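Uncharacterized protein Tm1382 (Thermotoga maritima, PDB 3E57) is of unknown function but probably acts as a Nudix hydrolase, a family that typically cleaves nucleoside diphosphates linked to another group. Local coordinates at residues Ile18-Thr23 with Glu64-Val69; Val69-Val73 with Trp195-Ser199. All coordinates share one frame; numbering follows the deposited sequence.

Contact 1 of 2, residues Ile18-Thr23 with Glu64-Val69; sequences ILVVKT and ETTKQV
Peptide carbonyls are the flat groups here, and Thr-23 sits over two of them, at the end of an antiparallel pairing of strands 17-22 and 66-77 in the mixed sheet of this Nudix protein. Its N lies above the plane of the Thr-65 carbonyl, 2.9 Å from Thr-65 O. Its OG1 donates to Glu-64 O and is likewise out of that carbonyl's plane, by 39°. Thr-23 CG2 is anti to the backbone N, which leaves OG1 beside that N (chi1 -56°), within reach of Glu-64 O. Both bonds fall where strand 17-22 gives way to a helix.

Further along the strands, Val-21 and Lys-67 form a hydrogen-bonded pair. Val-21 N donates to Lys-67 O at 2.9 Å, and Lys-67 N returns a bond to Val-21 O at 2.8 Å.

Val-20, Gln-68 and Ile-18 share one face of the sheet. CG of Gln-68 is touched by Val-20 CG1 at 4.0 Å and by Ile-18 CD1. The Gln-68 amide continues to His-106, whose NE2 is hydrogen-bonded to OE1. On the other face, Leu-19 CD2 rests on Val-69 CB at 4.0 Å. Lys-67 also starts on this face, but its NZ leads off to Asn-145. Helix 41-51 covers Val-21 and Val-69 through Phe-47 and Leu-48.

Leu-19 O accepts twice: from Val-69 N at 3.1 Å and from a water that also donates to Val-69 O at 2.7 Å.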
ATOM      1  N   ILE B  18      17.884  19.458  -4.374  1.00 40.96           N
ATOM      2  CA  ILE B  18      17.001  18.807  -3.395  1.00 40.15           C
ATOM      3  C   ILE B  18      17.435  17.395  -3.000  1.00 39.51           C
ATOM      4  O   ILE B  18      18.163  16.736  -3.736  1.00 39.59           O
ATOM      5  CB  ILE B  18      15.517  18.815  -3.863  1.00 40.03           C
ATOM      6  CG1 ILE B  18      15.348  18.284  -5.296  1.00 39.78           C
ATOM      7  CG2 ILE B  18      14.952  20.219  -3.775  1.00 39.72           C
ATOM      8  CD1 ILE B  18      15.398  16.791  -5.434  1.00 40.07           C
ATOM      9  N   LEU B  19      16.982  16.948  -1.823  1.00 38.52           N
ATOM     10  CA  LEU B  19      17.400  15.666  -1.254  1.00 37.96           C
ATOM     11  C   LEU B  19      16.813  14.489  -2.028  1.00 37.37           C
ATOM     12  O   LEU B  19      15.596  14.415  -2.265  1.00 36.97           O
ATOM     13  CB  LEU B  19      16.998  15.563   0.228  1.00 37.91           C
ATOM     14  CG  LEU B  19      17.405  14.307   1.017  1.00 37.96           C
ATOM     15  CD1 LEU B  19      18.922  14.180   1.107  1.00 36.73           C
ATOM     16  CD2 LEU B  19      16.790  14.321   2.408  1.00 37.36           C
ATOM     17  N   VAL B  20      17.695  13.565  -2.399  1.00 36.93           N
ATOM     18  CA  VAL B  20      17.317  12.355  -3.112  1.00 36.61           C
ATOM     19  C   VAL B  20      18.064  11.154  -2.548  1.00 36.31           C
ATOM     20  O   VAL B  20      19.040  11.312  -1.825  1.00 35.70           O
ATOM     21  CB  VAL B  20      17.609  12.488  -4.624  1.00 36.54           C
ATOM     22  CG1 VAL B  20      16.769  13.596  -5.226  1.00 36.00           C
ATOM     23  CG2 VAL B  20      19.112  12.753  -4.885  1.00 36.82           C
ATOM     24  N   VAL B  21      17.571   9.958  -2.857  1.00 36.07           N
ATOM     25  CA  VAL B  21      18.317   8.720  -2.649  1.00 36.42           C
ATOM     26  C   VAL B  21      18.242   7.893  -3.923  1.00 36.65           C
ATOM     27  O   VAL B  21      17.320   8.055  -4.711  1.00 36.37           O
ATOM     28  CB  VAL B  21      17.774   7.884  -1.471  1.00 35.98           C
ATOM     29  CG1 VAL B  21      17.967   8.613  -0.161  1.00 35.12           C
ATOM     30  CG2 VAL B  21      16.302   7.531  -1.687  1.00 36.38           C
ATOM     31  N   LYS B  22      19.234   7.035  -4.140  1.00 37.77           N
ATOM     32  CA  LYS B  22      19.194   6.093  -5.255  1.00 38.28           C
ATOM     33  C   LYS B  22      18.116   5.066  -4.946  1.00 38.32           C
ATOM     34  O   LYS B  22      18.003   4.605  -3.814  1.00 38.14           O
ATOM     35  CB  LYS B  22      20.548   5.398  -5.462  1.00 38.69           C
ATOM     36  CG  LYS B  22      21.666   6.323  -5.938  1.00 39.97           C
ATOM     37  CD  LYS B  22      22.853   5.557  -6.568  1.00 40.13           C
ATOM     38  CE  LYS B  22      23.535   4.588  -5.590  1.00 42.16           C
ATOM     39  NZ  LYS B  22      24.847   4.054  -6.130  1.00 42.81           N
ATOM     40  N   THR B  23      17.318   4.725  -5.952  1.00 38.41           N
ATOM     41  CA  THR B  23      16.282   3.724  -5.792  1.00 38.44           C
ATOM     42  C   THR B  23      16.886   2.389  -5.361  1.00 38.41           C
ATOM     43  O   THR B  23      16.332   1.712  -4.496  1.00 38.16           O
ATOM     44  CB  THR B  23      15.460   3.566  -7.085  1.00 38.67           C
ATOM     45  OG1 THR B  23      14.919   4.837  -7.464  1.00 39.39           O
ATOM     46  CG2 THR B  23      14.323   2.587  -6.882  1.00 38.55           C
ATOM     47  N   GLU B  64      13.911   7.753 -12.721  1.00 53.75           N
ATOM     48  CA  GLU B  64      13.481   6.709 -11.785  1.00 52.76           C
ATOM     49  C   GLU B  64      14.662   5.994 -11.114  1.00 51.44           C
ATOM     50  O   GLU B  64      14.456   5.125 -10.265  1.00 51.54           O
ATOM     51  CB  GLU B  64      12.572   5.687 -12.482  1.00 52.93           C
ATOM     52  CG  GLU B  64      11.170   6.211 -12.768  1.00 53.55           C
ATOM     53  CD  GLU B  64      10.237   5.157 -13.354  1.00 54.04           C
ATOM     54  OE1 GLU B  64      10.536   3.945 -13.244  1.00 56.54           O
ATOM     55  OE2 GLU B  64       9.194   5.545 -13.923  1.00 55.66           O
ATOM     56  N   THR B  65      15.889   6.359 -11.482  1.00 49.64           N
ATOM     57  CA  THR B  65      17.089   5.875 -10.791  1.00 48.42           C
ATOM     58  C   THR B  65      17.187   6.427  -9.370  1.00 46.85           C
ATOM     59  O   THR B  65      17.902   5.874  -8.532  1.00 46.51           O
ATOM     60  CB  THR B  65      18.382   6.293 -11.530  1.00 48.57           C
ATOM     61  OG1 THR B  65      18.272   5.980 -12.925  1.00 49.41           O
ATOM     62  CG2 THR B  65      19.594   5.577 -10.943  1.00 49.18           C
ATOM     63  N   THR B  66      16.500   7.541  -9.118  1.00 45.13           N
ATOM     64  CA  THR B  66      16.481   8.152  -7.795  1.00 43.81           C
ATOM     65  C   THR B  66      15.054   8.456  -7.339  1.00 42.59           C
ATOM     66  O   THR B  66      14.117   8.551  -8.149  1.00 42.36           O
ATOM     67  CB  THR B  66      17.303   9.461  -7.765  1.00 43.90           C
ATOM     68  OG1 THR B  66      16.834  10.347  -8.790  1.00 43.29           O
ATOM     69  CG2 THR B  66      18.793   9.177  -7.974  1.00 43.48           C
ATOM     70  N   LYS B  67      14.904   8.597  -6.025  1.00 40.81           N
ATOM     71  CA  LYS B  67      13.651   9.031  -5.438  1.00 39.45           C
ATOM     72  C   LYS B  67      13.883  10.288  -4.604  1.00 37.91           C
ATOM     73  O   LYS B  67      14.820  10.359  -3.810  1.00 37.57           O
ATOM     74  CB  LYS B  67      13.021   7.890  -4.622  1.00 39.35           C
ATOM     75  CG  LYS B  67      12.433   6.822  -5.533  1.00 39.64           C
ATOM     76  CD  LYS B  67      11.721   5.694  -4.796  1.00 39.78           C
ATOM     77  CE  LYS B  67      10.705   4.978  -5.711  1.00 39.48           C
ATOM     78  NZ  LYS B  67       9.305   5.577  -5.618  1.00 40.01           N
ATOM     79  N   GLN B  68      13.040  11.286  -4.836  1.00 36.34           N
ATOM     80  CA  GLN B  68      13.064  12.537  -4.107  1.00 35.54           C
ATOM     81  C   GLN B  68      12.406  12.333  -2.753  1.00 34.48           C
ATOM     82  O   GLN B  68      11.274  11.867  -2.684  1.00 33.52           O
ATOM     83  CB  GLN B  68      12.310  13.602  -4.899  1.00 35.54           C
ATOM     84  CG  GLN B  68      12.916  13.868  -6.287  1.00 36.35           C
ATOM     85  CD  GLN B  68      11.930  14.465  -7.255  1.00 36.75           C
ATOM     86  OE1 GLN B  68      11.283  15.466  -6.959  1.00 39.68           O
ATOM     87  NE2 GLN B  68      11.812  13.857  -8.429  1.00 38.15           N
ATOM     88  N   VAL B  69      13.117  12.660  -1.679  1.00 33.45           N
ATOM     89  CA  VAL B  69      12.577  12.501  -0.329  1.00 32.80           C
ATOM     90  C   VAL B  69      11.635  13.654   0.012  1.00 32.11           C
ATOM     91  O   VAL B  69      12.048  14.821   0.055  1.00 31.60           O
ATOM     92  CB  VAL B  69      13.695  12.407   0.701  1.00 32.80           C
ATOM     93  CG1 VAL B  69      13.118  12.375   2.112  1.00 32.24           C
ATOM     94  CG2 VAL B  69      14.545  11.184   0.413  1.00 32.78           C
TER
HETATM   95  O   HOH W   1      13.613  16.393  -1.423  1.00 35.97           O

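Contact 2 of 2, residues Val69-Val73 with Trp195-Ser199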
ATOM      1  N   VAL B  69      13.117  12.660  -1.679  1.00 33.45           N
ATOM      2  CA  VAL B  69      12.577  12.501  -0.329  1.00 32.80           C
ATOM      3  C   VAL B  69      11.635  13.654   0.012  1.00 32.11           C
ATOM      4  O   VAL B  69      12.048  14.821   0.055  1.00 31.60           O
ATOM      5  CB  VAL B  69      13.695  12.407   0.701  1.00 32.80           C
ATOM      6  CG1 VAL B  69      13.118  12.375   2.112  1.00 32.24           C
ATOM      7  CG2 VAL B  69      14.545  11.184   0.413  1.00 32.78           C
ATOM      8  N   ILE B  70      10.367  13.306   0.244  1.00 31.59           N
ATOM      9  CA  ILE B  70       9.298  14.266   0.472  1.00 31.16           C
ATOM     10  C   ILE B  70       8.741  14.092   1.889  1.00 30.72           C
ATOM     11  O   ILE B  70       7.995  13.138   2.145  1.00 30.73           O
ATOM     12  CB  ILE B  70       8.139  14.062  -0.550  1.00 31.50           C
ATOM     13  CG1 ILE B  70       8.663  14.061  -1.992  1.00 32.19           C
ATOM     14  CG2 ILE B  70       7.074  15.142  -0.386  1.00 31.40           C
ATOM     15  CD1 ILE B  70       9.315  15.363  -2.415  1.00 32.53           C
ATOM     16  N   PRO B  71       9.106  14.991   2.821  1.00 30.04           N
ATOM     17  CA  PRO B  71       8.369  15.016   4.075  1.00 29.36           C
ATOM     18  C   PRO B  71       6.900  15.318   3.785  1.00 28.70           C
ATOM     19  O   PRO B  71       6.613  16.164   2.945  1.00 28.37           O
ATOM     20  CB  PRO B  71       9.041  16.153   4.858  1.00 29.74           C
ATOM     21  CG  PRO B  71       9.738  16.982   3.819  1.00 30.39           C
ATOM     22  CD  PRO B  71      10.194  15.991   2.813  1.00 30.14           C
ATOM     23  N   TYR B  72       5.993  14.602   4.440  1.00 27.77           N
ATOM     24  CA  TYR B  72       4.561  14.649   4.135  1.00 27.14           C
ATOM     25  C   TYR B  72       3.797  14.600   5.456  1.00 27.12           C
ATOM     26  O   TYR B  72       3.774  13.566   6.137  1.00 26.45           O
ATOM     27  CB  TYR B  72       4.187  13.465   3.249  1.00 27.56           C
ATOM     28  CG  TYR B  72       2.835  13.583   2.577  1.00 27.02           C
ATOM     29  CD1 TYR B  72       2.626  14.507   1.551  1.00 27.74           C
ATOM     30  CD2 TYR B  72       1.779  12.766   2.936  1.00 27.51           C
ATOM     31  CE1 TYR B  72       1.399  14.621   0.927  1.00 27.62           C
ATOM     32  CE2 TYR B  72       0.539  12.878   2.295  1.00 28.06           C
ATOM     33  CZ  TYR B  72       0.365  13.810   1.293  1.00 27.65           C
ATOM     34  OH  TYR B  72      -0.872  13.915   0.658  1.00 28.87           O
ATOM     35  N   VAL B  73       3.197  15.721   5.833  1.00 26.09           N
ATOM     36  CA  VAL B  73       2.663  15.884   7.168  1.00 26.24           C
ATOM     37  C   VAL B  73       1.153  16.028   7.139  1.00 26.44           C
ATOM     38  O   VAL B  73       0.614  16.906   6.463  1.00 25.89           O
ATOM     39  CB  VAL B  73       3.275  17.120   7.862  1.00 26.75           C
ATOM     40  CG1 VAL B  73       2.788  17.204   9.308  1.00 26.25           C
ATOM     41  CG2 VAL B  73       4.806  17.064   7.798  1.00 26.33           C
ATOM     42  N   TRP B 195      -1.242   9.786  -2.558  1.00 21.48           N
ATOM     43  CA  TRP B 195      -0.728   9.754  -1.192  1.00 21.84           C
ATOM     44  C   TRP B 195      -1.796  10.173  -0.198  1.00 21.06           C
ATOM     45  O   TRP B 195      -1.794   9.696   0.926  1.00 22.08           O
ATOM     46  CB  TRP B 195       0.486  10.667  -1.049  1.00 21.70           C
ATOM     47  CG  TRP B 195       1.739  10.164  -1.689  1.00 21.61           C
ATOM     48  CD1 TRP B 195       1.866   9.136  -2.566  1.00 22.56           C
ATOM     49  CD2 TRP B 195       3.056  10.688  -1.489  1.00 20.87           C
ATOM     50  NE1 TRP B 195       3.190   8.981  -2.930  1.00 22.40           N
ATOM     51  CE2 TRP B 195       3.935   9.927  -2.281  1.00 20.63           C
ATOM     52  CE3 TRP B 195       3.569  11.742  -0.733  1.00 22.30           C
ATOM     53  CZ2 TRP B 195       5.311  10.168  -2.319  1.00 21.63           C
ATOM     54  CZ3 TRP B 195       4.946  11.994  -0.778  1.00 22.26           C
ATOM     55  CH2 TRP B 195       5.793  11.204  -1.570  1.00 22.18           C
ATOM     56  N   SER B 196      -2.717  11.045  -0.605  1.00 20.88           N
ATOM     57  CA  SER B 196      -3.823  11.442   0.277  1.00 21.17           C
ATOM     58  C   SER B 196      -4.677  10.237   0.671  1.00 20.60           C
ATOM     59  O   SER B 196      -5.011  10.041   1.839  1.00 19.64           O
ATOM     60  CB  SER B 196      -4.674  12.535  -0.382  1.00 21.30           C
ATOM     61  OG  SER B 196      -3.942  13.761  -0.433  1.00 24.00           O
ATOM     62  N   LYS B 197      -5.038   9.418  -0.314  1.00 21.35           N
ATOM     63  CA  LYS B 197      -5.846   8.240  -0.071  1.00 21.42           C
ATOM     64  C   LYS B 197      -5.094   7.239   0.823  1.00 21.31           C
ATOM     65  O   LYS B 197      -5.670   6.628   1.741  1.00 21.24           O
ATOM     66  CB  LYS B 197      -6.194   7.583  -1.402  1.00 22.43           C
ATOM     67  CG  LYS B 197      -7.314   6.594  -1.343  1.00 23.15           C
ATOM     68  CD  LYS B 197      -7.636   6.099  -2.739  1.00 24.71           C
ATOM     69  CE  LYS B 197      -8.897   5.258  -2.708  1.00 27.74           C
ATOM     70  NZ  LYS B 197     -10.147   6.102  -2.600  1.00 31.26           N
ATOM     71  N   ILE B 198      -3.813   7.066   0.548  1.00 20.68           N
ATOM     72  CA  ILE B 198      -3.016   6.100   1.311  1.00 21.15           C
ATOM     73  C   ILE B 198      -2.916   6.563   2.748  1.00 20.90           C
ATOM     74  O   ILE B 198      -3.110   5.775   3.676  1.00 22.36           O
ATOM     75  CB  ILE B 198      -1.602   5.942   0.728  1.00 21.29           C
ATOM     76  CG1 ILE B 198      -1.649   5.251  -0.646  1.00 21.32           C
ATOM     77  CG2 ILE B 198      -0.733   5.113   1.686  1.00 21.51           C
ATOM     78  CD1 ILE B 198      -0.377   5.405  -1.454  1.00 21.60           C
ATOM     79  N   SER B 199      -2.621   7.844   2.919  1.00 21.09           N
ATOM     80  CA  SER B 199      -2.438   8.443   4.231  1.00 21.67           C
ATOM     81  C   SER B 199      -3.721   8.372   5.056  1.00 20.99           C
ATOM     82  O   SER B 199      -3.660   8.086   6.238  1.00 21.28           O
ATOM     83  CB  SER B 199      -1.953   9.882   4.102  1.00 22.38           C
ATOM     84  OG  SER B 199      -0.638   9.939   3.544  1.00 24.28           O
TER
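Tyr-72 and Trp-195 form a T-shaped (edge-to-face) aromatic pair. The edge of the indole points at one face of the tyrosine ring, and the planes stand at 87°. The centroids of the tyrosine ring and the six-membered ring of Trp-195 are 5.2 Å apart. Trp-195 CE3 makes the touch. It lies over the rim of the tyrosine ring, 3.7 Å from Tyr-72 CD1. The tyrosine CG is anti to the backbone N (chi1 -165°), and this sends the ring from the strand across to the helix.

Apolar contact extends this along the indole edge. Ile-70 CB lies in the plane of the indole, 3.8 Å from Trp-195 CZ3. Ile-70 CG2 also meets Trp-195 CZ3, and Ile-70 CG1 reaches CH2 of the indole. The two side chains cross at about a right angle.

Strand 66-77 belongs to the central sheet of the alpha/beta/alpha sandwich of the Nudix fold. Helix 194-206 lies against one side. Val-69 and Pro-71 point away from it; with Val-73 they pack on helix 115-130, whose sequence fits the Nudix box helix. The axes of segments 69-73 and 195-199 are inclined at 54° and pass 11.0 Å apart at their closest.

Polar contacts line the far end of the tyrosine. Ser-196 OG donates to Tyr-72 OH over a long 3.3 Å, and Leu-101 N donates to the same OG. Tyr-72 OH also has a weak bond to Leu-101 O. A valine in place of Tyr-72 would probably leave the Trp-195 edge without its facing ring and Ser-196 OG without this acceptor. Ser-199 OG sits at the tyrosine edge, 3.4 Å from CE2 of Tyr-72. That hydroxyl donates to Trp-195 O at 2.9 Å. Ser-199 N binds the same oxygen from the opposite face of its plane.

Contacts 1 and 2 lie in series on strand 66-77, with centres about 16 Å apart. Contact 1 closes before contact 2 opens, and Val-69 belongs to both. The start of the strand pairs with strand 17-22 and brings the N-terminal part of the chain into the mixed sheet. The next part sends side chains to helix 194-206, near the C-terminus. One strand therefore joins the two ends of the modelled chain. Contact 1 is partly buried and about 14 Å from the chain centre. Contact 2 is buried, only about 4 Å from that centre, within the core of the Nudix domain.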